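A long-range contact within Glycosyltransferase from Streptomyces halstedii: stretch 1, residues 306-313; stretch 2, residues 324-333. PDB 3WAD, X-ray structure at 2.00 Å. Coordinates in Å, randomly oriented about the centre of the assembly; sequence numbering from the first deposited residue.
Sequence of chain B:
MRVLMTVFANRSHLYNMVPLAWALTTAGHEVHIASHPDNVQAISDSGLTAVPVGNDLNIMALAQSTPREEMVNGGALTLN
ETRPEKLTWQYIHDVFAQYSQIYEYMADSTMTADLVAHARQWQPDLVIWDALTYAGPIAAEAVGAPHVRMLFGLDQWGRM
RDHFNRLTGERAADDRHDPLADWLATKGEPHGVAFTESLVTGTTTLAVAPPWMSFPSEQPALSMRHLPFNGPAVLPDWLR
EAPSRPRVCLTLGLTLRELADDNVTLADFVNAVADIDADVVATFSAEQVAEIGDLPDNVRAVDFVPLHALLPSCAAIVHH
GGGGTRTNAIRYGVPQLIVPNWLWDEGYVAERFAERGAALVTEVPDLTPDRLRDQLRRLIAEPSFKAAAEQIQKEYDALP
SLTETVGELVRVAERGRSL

Stretch 1 306-313: PLHALLPS
Stretch 2 324-333: GTRTNAIRYG

Two short helical pieces of one chain pack here mainly through side chains; no hydrogen bond crosses between them, and about 340 Å² is buried, both sides summed. Stretch 2 is helical from Gly-324, continuing a helix begun earlier. Stretch 1 has Pro-306 at the N-cap, a helix beginning at Leu-307, with 3-10 geometry at Leu-311 and Pro-312. The register rises in step: His-308 CA lies 6.8 Å from Asn-328 CA, and Pro-312 CA lies 6.0 Å from Tyr-332 CA, so a four-residue advance on one stretch matches four on the other and both run the same way.

Gly-324 makes no contact across, but its carbonyl matters: Gly-324 O accepts the backbone N of Asn-328 at 3.2 Å and also Asn-328 ND2 at 2.8 Å. Thr-325, chi1 m, points sideways and marks the start of the contact, its OG1 4.0 Å from Leu-307 CD2. Leu-307 points toward the helix with off-well chi angles of -101° and 9°. Arg-326 and Thr-327 leave the contact, the arginine CB directed away.

Asn-328 is the first central residue. Its CB points toward stretch 1, with chi1 -85° (m) and chi2 -80°. Asn-328 ND2 is tied back to Gly-324 O, while Asn-328 OD1 lies 3.8 Å from Leu-307 CB and 4.0 Å from His-308 N; this oxygen is hydrogen-bonded elsewhere in the structure. The buried polar group is satisfied without a bond across, and Asn-328 CB meets Leu-311 CD1 at 3.6 Å. Leu-311, chi1 m and chi2 t, points toward stretch 2, and its CD1 also reaches Ala-329 N at 4.0 Å, beside a small, buried alanine. Ile-330 is out of reach, and Arg-331, extended with chi1 to chi3 all t, adds almost nothing.

Tyr-332 carries the largest share, 84 Å². It points toward stretch 1 with chi1 -61° (m) and chi2 -69°, a flat, long side chain that spans from Pro-312 to His-308. Its CB meets Leu-311 CB at 4.0 Å; Pro-312 CD lies over one face of the ring, and Pro-312 CG is 3.9 Å from Tyr-332 CD1, where a rigid proline suits a flat ring. At the far end Tyr-332 OH comes within 3.2 Å of His-308 CB and finds its hydrogen bonding elsewhere in the structure. His-308 takes chi1 52° (p), chi2 104°, its end leading away.

Gly-333 leaves helical phi/psi, at 68/44, in a Schellman motif; the positive phi favours glycine.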

# COMPACT_ATOMS: atom_id res chain seq x y z
N PRO B 306 3.50 -14.02 -9.09
CA PRO B 306 2.34 -13.47 -8.31
C PRO B 306 1.10 -14.38 -8.33
O PRO B 306 0.37 -14.46 -9.33
CB PRO B 306 2.09 -12.12 -8.97
CG PRO B 306 2.58 -12.30 -10.45
CD PRO B 306 3.80 -13.22 -10.30
N LEU B 307 0.85 -15.05 -7.21
CA LEU B 307 -0.18 -16.07 -7.08
C LEU B 307 -1.55 -15.55 -7.44
O LEU B 307 -2.37 -16.25 -8.00
CB LEU B 307 -0.25 -16.57 -5.63
CG LEU B 307 0.41 -17.89 -5.25
CD1 LEU B 307 1.29 -18.51 -6.35
CD2 LEU B 307 1.13 -17.76 -3.93
N HIS B 308 -1.83 -14.30 -7.05
CA HIS B 308 -3.14 -13.74 -7.32
C HIS B 308 -3.27 -13.54 -8.80
O HIS B 308 -4.36 -13.54 -9.25
CB HIS B 308 -3.35 -12.42 -6.60
CG HIS B 308 -2.24 -11.44 -6.85
ND1 HIS B 308 -2.37 -10.36 -7.71
CD2 HIS B 308 -0.98 -11.38 -6.35
CE1 HIS B 308 -1.22 -9.69 -7.74
NE2 HIS B 308 -0.37 -10.29 -6.92
N ALA B 309 -2.18 -13.41 -9.58
CA ALA B 309 -2.42 -13.35 -11.09
C ALA B 309 -2.53 -14.73 -11.71
O ALA B 309 -3.32 -14.94 -12.66
CB ALA B 309 -1.36 -12.56 -11.85
N LEU B 310 -1.77 -15.66 -11.12
CA LEU B 310 -1.72 -17.06 -11.57
C LEU B 310 -2.95 -17.90 -11.13
O LEU B 310 -3.59 -18.55 -11.95
CB LEU B 310 -0.39 -17.74 -11.10
CG LEU B 310 -0.16 -19.21 -11.54
CD1 LEU B 310 -0.14 -19.41 -13.07
CD2 LEU B 310 1.16 -19.70 -10.93
N LEU B 311 -3.25 -17.92 -9.84
CA LEU B 311 -4.21 -18.90 -9.34
C LEU B 311 -5.62 -18.88 -9.97
O LEU B 311 -6.24 -19.91 -10.01
CB LEU B 311 -4.31 -18.90 -7.81
CG LEU B 311 -3.11 -19.45 -7.07
CD1 LEU B 311 -3.43 -19.32 -5.64
CD2 LEU B 311 -2.84 -20.95 -7.45
N PRO B 312 -6.16 -17.71 -10.42
CA PRO B 312 -7.50 -17.74 -11.09
C PRO B 312 -7.61 -18.71 -12.29
O PRO B 312 -8.71 -19.15 -12.66
CB PRO B 312 -7.66 -16.31 -11.57
CG PRO B 312 -6.90 -15.52 -10.51
CD PRO B 312 -5.66 -16.32 -10.31
N SER B 313 -6.48 -19.04 -12.90
CA SER B 313 -6.48 -19.98 -13.98
C SER B 313 -5.97 -21.39 -13.60
O SER B 313 -5.72 -22.18 -14.48
CB SER B 313 -5.64 -19.41 -15.14
OG SER B 313 -4.26 -19.35 -14.81
N GLY B 324 0.47 -17.89 3.72
CA GLY B 324 0.30 -16.93 2.59
C GLY B 324 -0.25 -17.68 1.41
O GLY B 324 -1.19 -17.24 0.74
N THR B 325 0.36 -18.84 1.13
CA THR B 325 -0.05 -19.61 -0.04
C THR B 325 -1.39 -20.27 0.11
O THR B 325 -2.17 -20.23 -0.83
CB THR B 325 1.00 -20.65 -0.44
OG1 THR B 325 2.21 -19.95 -0.76
CG2 THR B 325 0.57 -21.43 -1.64
N ARG B 326 -1.67 -20.81 1.27
CA ARG B 326 -2.98 -21.41 1.47
C ARG B 326 -4.11 -20.36 1.52
O ARG B 326 -5.23 -20.65 1.12
CB ARG B 326 -3.01 -22.31 2.70
CG ARG B 326 -3.03 -21.58 4.00
CD ARG B 326 -2.71 -22.53 5.14
NE ARG B 326 -2.85 -21.76 6.39
CZ ARG B 326 -2.08 -21.92 7.45
NH1 ARG B 326 -1.11 -22.85 7.45
NH2 ARG B 326 -2.28 -21.16 8.54
N THR B 327 -3.82 -19.15 1.97
CA THR B 327 -4.85 -18.12 1.94
C THR B 327 -5.15 -17.75 0.52
O THR B 327 -6.29 -17.47 0.20
CB THR B 327 -4.50 -16.87 2.79
OG1 THR B 327 -4.23 -17.27 4.11
CG2 THR B 327 -5.65 -15.93 2.90
N ASN B 328 -4.14 -17.76 -0.37
CA ASN B 328 -4.40 -17.56 -1.79
C ASN B 328 -5.26 -18.71 -2.40
O ASN B 328 -6.22 -18.45 -3.19
CB ASN B 328 -3.07 -17.44 -2.56
CG ASN B 328 -2.50 -16.07 -2.55
OD1 ASN B 328 -2.91 -15.22 -3.30
ND2 ASN B 328 -1.51 -15.84 -1.69
N ALA B 329 -5.01 -19.95 -1.97
CA ALA B 329 -5.83 -21.07 -2.53
C ALA B 329 -7.27 -20.94 -1.98
O ALA B 329 -8.23 -21.30 -2.69
CB ALA B 329 -5.28 -22.42 -2.13
N ILE B 330 -7.38 -20.48 -0.74
CA ILE B 330 -8.73 -20.22 -0.16
C ILE B 330 -9.46 -19.16 -0.98
O ILE B 330 -10.61 -19.37 -1.42
CB ILE B 330 -8.67 -19.78 1.29
CG1 ILE B 330 -8.22 -20.94 2.16
CG2 ILE B 330 -10.10 -19.28 1.80
CD1 ILE B 330 -8.34 -20.62 3.55
N ARG B 331 -8.80 -18.01 -1.20
CA ARG B 331 -9.42 -16.88 -1.83
C ARG B 331 -9.80 -17.16 -3.31
O ARG B 331 -10.84 -16.70 -3.79
CB ARG B 331 -8.52 -15.64 -1.73
CG ARG B 331 -8.95 -14.46 -2.54
CD ARG B 331 -7.97 -13.32 -2.38
NE ARG B 331 -8.53 -12.09 -2.91
CZ ARG B 331 -7.85 -10.94 -3.06
NH1 ARG B 331 -6.54 -10.88 -2.74
NH2 ARG B 331 -8.47 -9.87 -3.57
N TYR B 332 -8.96 -17.91 -4.02
CA TYR B 332 -9.22 -18.23 -5.41
C TYR B 332 -9.93 -19.62 -5.57
O TYR B 332 -10.22 -20.03 -6.68
CB TYR B 332 -7.94 -18.07 -6.30
CG TYR B 332 -7.48 -16.62 -6.23
CD1 TYR B 332 -8.26 -15.59 -6.84
CD2 TYR B 332 -6.39 -16.25 -5.44
CE1 TYR B 332 -7.90 -14.22 -6.69
CE2 TYR B 332 -6.01 -14.92 -5.31
CZ TYR B 332 -6.77 -13.92 -5.92
OH TYR B 332 -6.39 -12.63 -5.79
N GLY B 333 -10.24 -20.31 -4.47
CA GLY B 333 -11.07 -21.57 -4.56
C GLY B 333 -10.32 -22.71 -5.26
O GLY B 333 -10.85 -23.41 -6.15